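Local coordinates for protein S.cerevisiae chromosome XVI reading frame ORF YPL253c (PDB 2O0A) that recruits the kinesin-14 motor Kar3 to microtubules, binding them through a C-terminal motor homology domain that lacks a nucleotide-binding site, at residues 17-20 and 21-25; 81-84 and 85-89; 235-238 and 239-243. All coordinates share one frame; numbering follows the deposited sequence.

How the interactions relate
None of the three contacts closes a long loop: each is local, made between neighbouring turns of one helix or, in interaction 1, round its C-terminal end, and they follow one another along the chain without nesting or crossing. Interaction 1 is the C-terminal end of helix 4-23, just before strand 27-32 enters the mixed sheet. Interaction 2 lies at the end of helix 72-89 and touches interaction 1 directly: V82, Y83 and M86 pack on N17, and M86 also reaches E21, which joins the two helices. Interaction 3, at the end of helix 231-243, is on the opposite side of the chain's centre from interaction 2, their centres about 28 Å apart, and packs against helices 250-261 and 276-289.

Interaction 1. Residues 17-20 and 21-25; sequences NSII and EQKGT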
ATOM      1  N   ASN A  17     -10.617 -11.766   4.899  1.00 18.09           N
ATOM      2  CA  ASN A  17     -10.796 -11.124   3.601  1.00 18.01           C
ATOM      3  C   ASN A  17     -12.223 -11.282   3.074  1.00 18.33           C
ATOM      4  O   ASN A  17     -12.770 -10.359   2.472  1.00 18.17           O
ATOM      5  CB  ASN A  17      -9.796 -11.679   2.594  1.00 18.26           C
ATOM      6  CG  ASN A  17      -9.811 -10.906   1.307  1.00 18.87           C
ATOM      7  OD1 ASN A  17      -9.388  -9.750   1.268  1.00 17.12           O
ATOM      8  ND2 ASN A  17     -10.345 -11.516   0.249  1.00 19.41           N
ATOM      9  N   SER A  18     -12.820 -12.447   3.321  1.00 18.76           N
ATOM     10  CA  SER A  18     -14.185 -12.703   2.876  1.00 19.60           C
ATOM     11  C   SER A  18     -15.167 -11.796   3.616  1.00 19.35           C
ATOM     12  O   SER A  18     -16.082 -11.256   3.007  1.00 19.78           O
ATOM     13  CB  SER A  18     -14.542 -14.172   3.089  1.00 19.43           C
ATOM     14  OG  SER A  18     -15.865 -14.431   2.637  0.50 20.99           O
ATOM     15  N   ILE A  19     -14.950 -11.608   4.915  1.00 19.75           N
ATOM     16  CA  ILE A  19     -15.820 -10.749   5.728  1.00 19.74           C
ATOM     17  C   ILE A  19     -15.728  -9.310   5.230  1.00 19.54           C
ATOM     18  O   ILE A  19     -16.726  -8.627   5.095  1.00 19.86           O
ATOM     19  CB  ILE A  19     -15.496 -10.867   7.238  1.00 20.66           C
ATOM     20  CG1 ILE A  19     -15.817 -12.290   7.711  1.00 20.75           C
ATOM     21  CG2 ILE A  19     -16.263  -9.805   8.059  1.00 21.83           C
ATOM     22  CD1 ILE A  19     -15.299 -12.655   9.071  1.00 23.63           C
ATOM     23  N   ILE A  20     -14.511  -8.875   4.919  1.00 18.93           N
ATOM     24  CA  ILE A  20     -14.290  -7.526   4.432  1.00 18.83           C
ATOM     25  C   ILE A  20     -15.062  -7.313   3.128  1.00 18.83           C
ATOM     26  O   ILE A  20     -15.676  -6.258   2.912  1.00 19.76           O
ATOM     27  CB  ILE A  20     -12.773  -7.294   4.263  1.00 17.87           C
ATOM     28  CG1 ILE A  20     -12.114  -7.211   5.647  1.00 17.96           C
ATOM     29  CG2 ILE A  20     -12.492  -6.020   3.490  1.00 17.42           C
ATOM     30  CD1 ILE A  20     -10.571  -7.391   5.612  1.00 19.11           C
ATOM     31  N   GLU A  21     -15.009  -8.307   2.250  1.00 19.21           N
ATOM     32  CA  GLU A  21     -15.730  -8.251   0.986  1.00 20.25           C
ATOM     33  C   GLU A  21     -17.229  -8.152   1.231  1.00 20.96           C
ATOM     34  O   GLU A  21     -17.906  -7.298   0.643  1.00 21.33           O
ATOM     35  CB  GLU A  21     -15.397  -9.468   0.117  1.00 20.30           C
ATOM     36  CG  GLU A  21     -14.013  -9.377  -0.545  1.00 20.30           C
ATOM     37  CD  GLU A  21     -13.905  -8.205  -1.502  1.00 22.43           C
ATOM     38  OE1 GLU A  21     -14.637  -8.184  -2.513  1.00 22.67           O
ATOM     39  OE2 GLU A  21     -13.099  -7.290  -1.232  1.00 20.67           O
ATOM     40  N   GLN A  22     -17.725  -9.000   2.127  1.00 21.87           N
ATOM     41  CA  GLN A  22     -19.163  -9.048   2.445  1.00 23.29           C
ATOM     42  C   GLN A  22     -19.687  -7.733   3.030  1.00 23.64           C
ATOM     43  O   GLN A  22     -20.828  -7.329   2.745  1.00 24.45           O
ATOM     44  CB  GLN A  22     -19.476 -10.204   3.404  1.00 23.06           C
ATOM     45  CG  GLN A  22     -19.229 -11.625   2.869  1.00 23.95           C
ATOM     46  CD  GLN A  22     -19.170 -12.667   3.985  0.50 23.57           C
ATOM     47  OE1 GLN A  22     -19.757 -12.487   5.056  0.20 23.72           O
ATOM     48  NE2 GLN A  22     -18.467 -13.763   3.732  0.20 23.78           N
ATOM     49  N   LYS A  23     -18.864  -7.074   3.842  1.00 23.78           N
ATOM     50  CA  LYS A  23     -19.263  -5.852   4.557  1.00 23.96           C
ATOM     51  C   LYS A  23     -18.918  -4.550   3.810  1.00 24.20           C
ATOM     52  O   LYS A  23     -19.204  -3.450   4.313  1.00 24.12           O
ATOM     53  CB  LYS A  23     -18.672  -5.850   5.975  1.00 24.32           C
ATOM     54  CG  LYS A  23     -19.243  -6.938   6.904  1.00 24.14           C
ATOM     55  CD  LYS A  23     -18.717  -6.795   8.327  1.00 24.99           C
ATOM     56  CE  LYS A  23     -19.474  -7.701   9.288  1.00 27.94           C
ATOM     57  NZ  LYS A  23     -19.146  -7.435  10.731  1.00 30.49           N
ATOM     58  N   GLY A  24     -18.319  -4.685   2.621  1.00 23.79           N
ATOM     59  CA  GLY A  24     -17.953  -3.545   1.767  1.00 23.62           C
ATOM     60  C   GLY A  24     -17.044  -2.566   2.487  1.00 23.44           C
ATOM     61  O   GLY A  24     -17.071  -1.358   2.220  1.00 23.97           O
ATOM     62  N   THR A  25     -16.224  -3.113   3.385  1.00 23.52           N
ATOM     63  CA  THR A  25     -15.360  -2.343   4.267  1.00 23.69           C
ATOM     64  C   THR A  25     -14.135  -1.831   3.510  1.00 22.29           C
ATOM     65  O   THR A  25     -13.587  -2.542   2.665  1.00 22.49           O
ATOM     66  CB  THR A  25     -14.864  -3.216   5.450  1.00 24.34           C
ATOM     67  OG1 THR A  25     -15.941  -4.024   5.949  1.00 27.71           O
ATOM     68  CG2 THR A  25     -14.350  -2.335   6.568  1.00 26.97           C
TER
HETATM   69  O   HOH W   1     -14.452  -4.312   0.883  1.00 26.88           O
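I20 and T25 meet where helix 4-23 ends, and backbone bonds make most of this contact. The amides of E21, Q22 and K23 donate to the carbonyls of N17, S18 and I19, carrying the alpha-helical pattern to its last turn. The carbonyl of I20 then takes the amide of T25 instead, with T25 N 3.2 Å from I20 O and in the carbonyl plane of I20. G24, at a phi of 57°, leaves the helical conformation, and the ending is a Schellman motif. Water 1 donates to I20 O at 3.1 Å and to T25 O at 2.7 Å, so it bridges the same turn.

Among the side chains, the polar pair is S18 and Q22. Q22 runs out extended past CG (chi2 163°), and its NE2 comes 2.9 Å from S18 OG, a weak bond and a doubtful one, since both side chains have a second conformer. I19 and K23 run alongside each other, with I19 CG2 3.9 Å from K23 CD; I20 CG2 comes within 4.2 Å of T25 CB.

I20 also packs on R27 and Y29 of strand 27-32 and on N62, which T25 touches too. E21 makes salt bridges with R27 and K263, N17 OD1 bonds R27, and both residues lean on helix 72-89, so this helix end is tied to the strand that follows it and to the neighbouring helix.

Interaction 2. Residues 81-84 and 85-89; sequences SVYH and DMCLN
H84 and L88, one turn apart, meet across the imidazole. L88 CG lies over one face of the ring, displaced toward its rim, while CD1 comes to 3.3 Å from H84 NE2. With its CG anti to the backbone N (chi1 168°), H84 throws the ring toward the side of the helix where L88 stands.

D85 comes at the ring from another direction: its OD1 lies at the imidazole edge, 3.4 Å from H84 CD2, with carboxylate and ring planes 58° apart. That oxygen is also hydrogen-bonded to Y122 OH, and Y122 and F114 each meet the H84 ring edge-to-face.

Y83 occupies a different side of the helix. C87 SG sits over one face of its ring, 4.0 Å from the centroid and 25° off the normal, with CE1 the nearest ring atom at 3.6 Å. Y83 OH is hydrogen-bonded to N95 O of strand 94-99.

Four i to i+4 backbone bonds, from S81 O to D85 N through H84 O to L88 N, set this spacing. The result is consecutive alpha-helical turns with a cysteine sulfur-aromatic contact, in a helix flanking the central sheet of the kinesin motor fold.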
ATOM      1  N   SER A  81      -1.187 -11.172   0.921  1.00 13.15           N
ATOM      2  CA  SER A  81      -1.335 -12.043  -0.252  1.00 13.84           C
ATOM      3  C   SER A  81      -2.773 -12.476  -0.561  1.00 13.96           C
ATOM      4  O   SER A  81      -3.121 -12.651  -1.724  1.00 14.52           O
ATOM      5  CB  SER A  81      -0.432 -13.277  -0.140  1.00 15.06           C
ATOM      6  OG  SER A  81      -0.886 -14.114   0.892  1.00 17.01           O
ATOM      7  N   VAL A  82      -3.619 -12.650   0.450  1.00 13.98           N
ATOM      8  CA  VAL A  82      -5.014 -13.019   0.174  1.00 14.19           C
ATOM      9  C   VAL A  82      -5.757 -11.931  -0.633  1.00 14.22           C
ATOM     10  O   VAL A  82      -6.441 -12.221  -1.628  1.00 14.25           O
ATOM     11  CB  VAL A  82      -5.775 -13.372   1.475  1.00 14.38           C
ATOM     12  CG1 VAL A  82      -7.229 -13.659   1.171  1.00 14.84           C
ATOM     13  CG2 VAL A  82      -5.111 -14.563   2.182  1.00 15.05           C
ATOM     14  N   TYR A  83      -5.600 -10.677  -0.215  1.00 12.88           N
ATOM     15  CA  TYR A  83      -6.137  -9.542  -0.958  1.00 12.71           C
ATOM     16  C   TYR A  83      -5.552  -9.470  -2.378  1.00 11.97           C
ATOM     17  O   TYR A  83      -6.283  -9.320  -3.365  1.00 13.62           O
ATOM     18  CB  TYR A  83      -5.806  -8.273  -0.181  1.00 13.68           C
ATOM     19  CG  TYR A  83      -5.927  -6.978  -0.942  1.00 12.76           C
ATOM     20  CD1 TYR A  83      -7.173  -6.415  -1.195  1.00 13.36           C
ATOM     21  CD2 TYR A  83      -4.788  -6.303  -1.414  1.00 10.76           C
ATOM     22  CE1 TYR A  83      -7.301  -5.217  -1.876  1.00 11.76           C
ATOM     23  CE2 TYR A  83      -4.895  -5.092  -2.094  1.00 11.76           C
ATOM     24  CZ  TYR A  83      -6.155  -4.547  -2.323  1.00 10.91           C
ATOM     25  OH  TYR A  83      -6.316  -3.358  -2.968  1.00 12.87           O
ATOM     26  N   HIS A  84      -4.225  -9.550  -2.469  1.00 12.31           N
ATOM     27  CA  HIS A  84      -3.543  -9.486  -3.747  1.00 12.21           C
ATOM     28  C   HIS A  84      -4.031 -10.571  -4.698  1.00 12.80           C
ATOM     29  O   HIS A  84      -4.378 -10.278  -5.837  1.00 13.90           O
ATOM     30  CB  HIS A  84      -2.035  -9.609  -3.509  1.00 11.83           C
ATOM     31  CG  HIS A  84      -1.243  -9.836  -4.755  1.00 13.09           C
ATOM     32  ND1 HIS A  84      -0.837  -8.815  -5.582  1.00 13.52           N
ATOM     33  CD2 HIS A  84      -0.791 -10.983  -5.319  1.00 14.93           C
ATOM     34  CE1 HIS A  84      -0.162  -9.320  -6.603  1.00 14.48           C
ATOM     35  NE2 HIS A  84      -0.114 -10.632  -6.461  1.00 15.41           N
ATOM     36  N   ASP A  85      -4.086 -11.800  -4.203  1.00 14.06           N
ATOM     37  CA  ASP A  85      -4.497 -12.937  -5.026  1.00 14.21           C
ATOM     38  C   ASP A  85      -5.933 -12.764  -5.490  1.00 15.05           C
ATOM     39  O   ASP A  85      -6.244 -13.024  -6.651  1.00 16.01           O
ATOM     40  CB  ASP A  85      -4.345 -14.254  -4.266  1.00 14.42           C
ATOM     41  CG  ASP A  85      -2.896 -14.678  -4.081  1.00 16.42           C
ATOM     42  OD1 ASP A  85      -1.991 -14.099  -4.727  1.00 17.68           O
ATOM     43  OD2 ASP A  85      -2.673 -15.621  -3.295  1.00 19.51           O
ATOM     44  N   MET A  86      -6.794 -12.273  -4.599  1.00 15.13           N
ATOM     45  CA  MET A  86      -8.193 -12.050  -4.945  1.00 15.71           C
ATOM     46  C   MET A  86      -8.318 -11.035  -6.071  1.00 15.62           C
ATOM     47  O   MET A  86      -9.017 -11.278  -7.060  1.00 15.87           O
ATOM     48  CB  MET A  86      -8.974 -11.585  -3.720  1.00 15.66           C
ATOM     49  CG  MET A  86     -10.413 -11.209  -4.055  1.00 16.66           C
ATOM     50  SD  MET A  86     -11.212 -10.180  -2.793  1.00 18.00           S
ATOM     51  CE  MET A  86     -10.362  -8.636  -3.022  1.00 17.37           C
ATOM     52  N   CYS A  87      -7.634  -9.900  -5.941  1.00 14.74           N
ATOM     53  CA  CYS A  87      -7.730  -8.854  -6.971  1.00 15.13           C
ATOM     54  C   CYS A  87      -7.245  -9.365  -8.320  1.00 15.85           C
ATOM     55  O   CYS A  87      -7.897  -9.129  -9.342  1.00 16.65           O
ATOM     56  CB  CYS A  87      -6.947  -7.608  -6.571  1.00 15.14           C
ATOM     57  SG  CYS A  87      -7.671  -6.738  -5.168  1.00 15.16           S
ATOM     58  N   LEU A  88      -6.135 -10.107  -8.332  1.00 16.15           N
ATOM     59  CA  LEU A  88      -5.661 -10.705  -9.591  1.00 17.71           C
ATOM     60  C   LEU A  88      -6.662 -11.717 -10.149  1.00 18.69           C
ATOM     61  O   LEU A  88      -6.984 -11.675 -11.351  1.00 19.83           O
ATOM     62  CB  LEU A  88      -4.278 -11.341  -9.443  1.00 17.91           C
ATOM     63  CG  LEU A  88      -3.084 -10.397  -9.336  1.00 17.94           C
ATOM     64  CD1 LEU A  88      -1.835 -11.250  -9.242  1.00 17.14           C
ATOM     65  CD2 LEU A  88      -2.997  -9.430 -10.515  1.00 18.00           C
ATOM     66  N   ASN A  89      -7.142 -12.620  -9.291  1.00 19.50           N
ATOM     67  CA  ASN A  89      -8.104 -13.643  -9.720  1.00 20.79           C
ATOM     68  C   ASN A  89      -9.355 -13.020 -10.332  1.00 21.22           C
ATOM     69  O   ASN A  89      -9.872 -13.498 -11.350  1.00 22.54           O
ATOM     70  CB  ASN A  89      -8.496 -14.556  -8.564  1.00 21.07           C
ATOM     71  CG  ASN A  89      -9.322 -15.746  -9.016  0.50 21.27           C
ATOM     72  OD1 ASN A  89      -8.895 -16.515  -9.876  0.70 25.02           O
ATOM     73  ND2 ASN A  89     -10.505 -15.905  -8.434  0.20 21.95           N
TER

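Interaction 3. Residues 235-238 and 239-243; sequences EQFD and KSIFK
F237 and F242 meet as an offset edge-to-face pair: the edge of F242 is turned toward the face of F237, with planes at 73° and centroids 5.6 Å apart. The closest atoms are F237 CZ and F242 CE1, at 3.7 Å. I241 meets the F237 ring obliquely along CD1 and CE1, its CG1 3.6 Å from F237 CD1, and lays CG2 over the centre of the F242 ring, so it touches both rings.

D238 stands at about a right angle to F242, its OD1 3.5 Å from F242 CD1 and the two flat groups 47° apart. The trans chi1 of D238 (-177°) carries its carboxylate toward K243, whose chain bends at chi2 to come back toward it. K243 NZ bonds D238 OD2 at 3.0 Å in a salt bridge, OD2 offering its syn lone pair. A second salt bridge, to E285, draws on the same ammonium, which probably eases the closeness of the D238 and E285 carboxylates.

Along the backbone, D238 O takes F242 N at 2.8 Å and K243 N only weakly, where the helix widens into a pi-type turn.

F237 and D238 pack on I282 of helix 276-289, and F242 on E285 there, with L290 beyond its end touching F242 and I241. On helix 250-261, L255 meets F237, A252 meets S240 and K256 meets I241, so this part of helix 231-243 packs against both helices.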
ATOM      1  N   GLU A 235      -0.577  14.593   5.193  1.00 23.75           N
ATOM      2  CA  GLU A 235      -1.501  15.684   5.459  1.00 24.76           C
ATOM      3  C   GLU A 235      -2.115  16.232   4.185  1.00 24.69           C
ATOM      4  O   GLU A 235      -3.292  16.604   4.170  1.00 24.83           O
ATOM      5  CB  GLU A 235      -0.794  16.797   6.218  1.00 25.01           C
ATOM      6  CG  GLU A 235      -0.491  16.443   7.653  1.00 27.81           C
ATOM      7  CD  GLU A 235       0.305  17.524   8.353  1.00 31.36           C
ATOM      8  OE1 GLU A 235       0.969  18.332   7.660  1.00 34.16           O
ATOM      9  OE2 GLU A 235       0.277  17.545   9.600  1.00 32.84           O
ATOM     10  N   GLN A 236      -1.318  16.251   3.116  1.00 25.33           N
ATOM     11  CA  GLN A 236      -1.809  16.628   1.794  1.00 25.27           C
ATOM     12  C   GLN A 236      -2.893  15.649   1.338  1.00 25.12           C
ATOM     13  O   GLN A 236      -3.946  16.060   0.858  1.00 25.42           O
ATOM     14  CB  GLN A 236      -0.659  16.722   0.788  1.00 26.02           C
ATOM     15  CG  GLN A 236      -0.941  17.636  -0.396  0.10 25.44           C
ATOM     16  CD  GLN A 236       0.310  17.996  -1.179  0.10 25.48           C
ATOM     17  OE1 GLN A 236       0.313  17.962  -2.408  0.10 25.81           O
ATOM     18  NE2 GLN A 236       1.379  18.347  -0.470  0.10 25.59           N
ATOM     19  N   PHE A 237      -2.654  14.351   1.537  1.00 24.25           N
ATOM     20  CA  PHE A 237      -3.680  13.341   1.305  1.00 24.03           C
ATOM     21  C   PHE A 237      -4.936  13.648   2.118  1.00 24.06           C
ATOM     22  O   PHE A 237      -6.048  13.662   1.594  1.00 24.02           O
ATOM     23  CB  PHE A 237      -3.120  11.947   1.636  1.00 23.09           C
ATOM     24  CG  PHE A 237      -4.160  10.912   1.981  1.00 22.77           C
ATOM     25  CD1 PHE A 237      -5.085  10.472   1.035  1.00 23.73           C
ATOM     26  CD2 PHE A 237      -4.191  10.345   3.253  1.00 21.92           C
ATOM     27  CE1 PHE A 237      -6.031   9.490   1.364  1.00 23.37           C
ATOM     28  CE2 PHE A 237      -5.124   9.376   3.588  1.00 22.51           C
ATOM     29  CZ  PHE A 237      -6.049   8.942   2.643  1.00 22.46           C
ATOM     30  N   ASP A 238      -4.753  13.914   3.407  1.00 24.73           N
ATOM     31  CA  ASP A 238      -5.890  14.167   4.283  1.00 25.17           C
ATOM     32  C   ASP A 238      -6.692  15.391   3.838  1.00 25.66           C
ATOM     33  O   ASP A 238      -7.918  15.334   3.769  1.00 25.14           O
ATOM     34  CB  ASP A 238      -5.415  14.365   5.721  1.00 24.67           C
ATOM     35  CG  ASP A 238      -6.565  14.553   6.684  1.00 25.38           C
ATOM     36  OD1 ASP A 238      -7.260  13.561   6.961  1.00 25.19           O
ATOM     37  OD2 ASP A 238      -6.782  15.697   7.157  1.00 25.98           O
ATOM     38  N   LYS A 239      -5.978  16.481   3.560  1.00 27.21           N
ATOM     39  CA  LYS A 239      -6.585  17.737   3.100  1.00 28.64           C
ATOM     40  C   LYS A 239      -7.278  17.560   1.767  1.00 29.18           C
ATOM     41  O   LYS A 239      -8.439  17.945   1.610  1.00 29.74           O
ATOM     42  CB  LYS A 239      -5.529  18.834   2.973  1.00 28.95           C
ATOM     43  CG  LYS A 239      -5.536  19.861   4.085  0.10 29.47           C
ATOM     44  CD  LYS A 239      -4.536  20.970   3.811  0.10 30.61           C
ATOM     45  CE  LYS A 239      -3.104  20.479   3.955  1.00 32.06           C
ATOM     46  NZ  LYS A 239      -2.125  21.600   3.891  0.10 31.85           N
ATOM     47  N   SER A 240      -6.562  16.965   0.814  1.00 29.55           N
ATOM     48  CA  SER A 240      -7.054  16.827  -0.557  1.00 29.51           C
ATOM     49  C   SER A 240      -8.180  15.809  -0.719  1.00 29.53           C
ATOM     50  O   SER A 240      -8.951  15.908  -1.671  1.00 29.79           O
ATOM     51  CB  SER A 240      -5.905  16.490  -1.511  0.50 29.45           C
ATOM     52  OG  SER A 240      -5.603  15.106  -1.481  0.50 28.83           O
ATOM     53  N   ILE A 241      -8.264  14.833   0.191  1.00 29.30           N
ATOM     54  CA  ILE A 241      -9.311  13.803   0.149  1.00 29.14           C
ATOM     55  C   ILE A 241     -10.486  14.054   1.104  1.00 29.31           C
ATOM     56  O   ILE A 241     -11.645  13.969   0.692  1.00 29.81           O
ATOM     57  CB  ILE A 241      -8.734  12.357   0.368  1.00 29.00           C
ATOM     58  CG1 ILE A 241      -7.835  11.921  -0.807  1.00 28.70           C
ATOM     59  CG2 ILE A 241      -9.850  11.325   0.652  1.00 28.41           C
ATOM     60  CD1 ILE A 241      -8.495  11.935  -2.190  1.00 29.13           C
ATOM     61  N   PHE A 242     -10.192  14.364   2.368  1.00 29.14           N
ATOM     62  CA  PHE A 242     -11.231  14.472   3.391  1.00 29.43           C
ATOM     63  C   PHE A 242     -11.677  15.903   3.717  1.00 30.01           C
ATOM     64  O   PHE A 242     -12.781  16.091   4.217  1.00 30.22           O
ATOM     65  CB  PHE A 242     -10.794  13.778   4.687  1.00 28.54           C
ATOM     66  CG  PHE A 242     -10.490  12.314   4.521  1.00 27.77           C
ATOM     67  CD1 PHE A 242      -9.184  11.847   4.655  1.00 26.36           C
ATOM     68  CD2 PHE A 242     -11.507  11.408   4.223  1.00 26.35           C
ATOM     69  CE1 PHE A 242      -8.897  10.498   4.510  1.00 25.61           C
ATOM     70  CE2 PHE A 242     -11.225  10.049   4.066  1.00 26.58           C
ATOM     71  CZ  PHE A 242      -9.914   9.601   4.209  1.00 25.80           C
ATOM     72  N   LYS A 243     -10.820  16.885   3.452  1.00 31.22           N
ATOM     73  CA  LYS A 243     -11.100  18.279   3.833  1.00 32.35           C
ATOM     74  C   LYS A 243     -11.615  19.160   2.690  1.00 33.10           C
ATOM     75  O   LYS A 243     -12.710  19.726   2.791  0.50 33.24           O
ATOM     76  CB  LYS A 243      -9.883  18.916   4.508  1.00 32.33           C
ATOM     77  CG  LYS A 243      -9.900  18.832   6.025  1.00 33.14           C
ATOM     78  CD  LYS A 243      -9.516  17.463   6.538  1.00 32.22           C
ATOM     79  CE  LYS A 243     -10.004  17.229   7.958  1.00 30.81           C
ATOM     80  NZ  LYS A 243      -9.479  15.916   8.457  1.00 29.58           N
TER
HETATM   81  O   HOH W   2      -0.338  20.361   6.555  1.00 42.95           O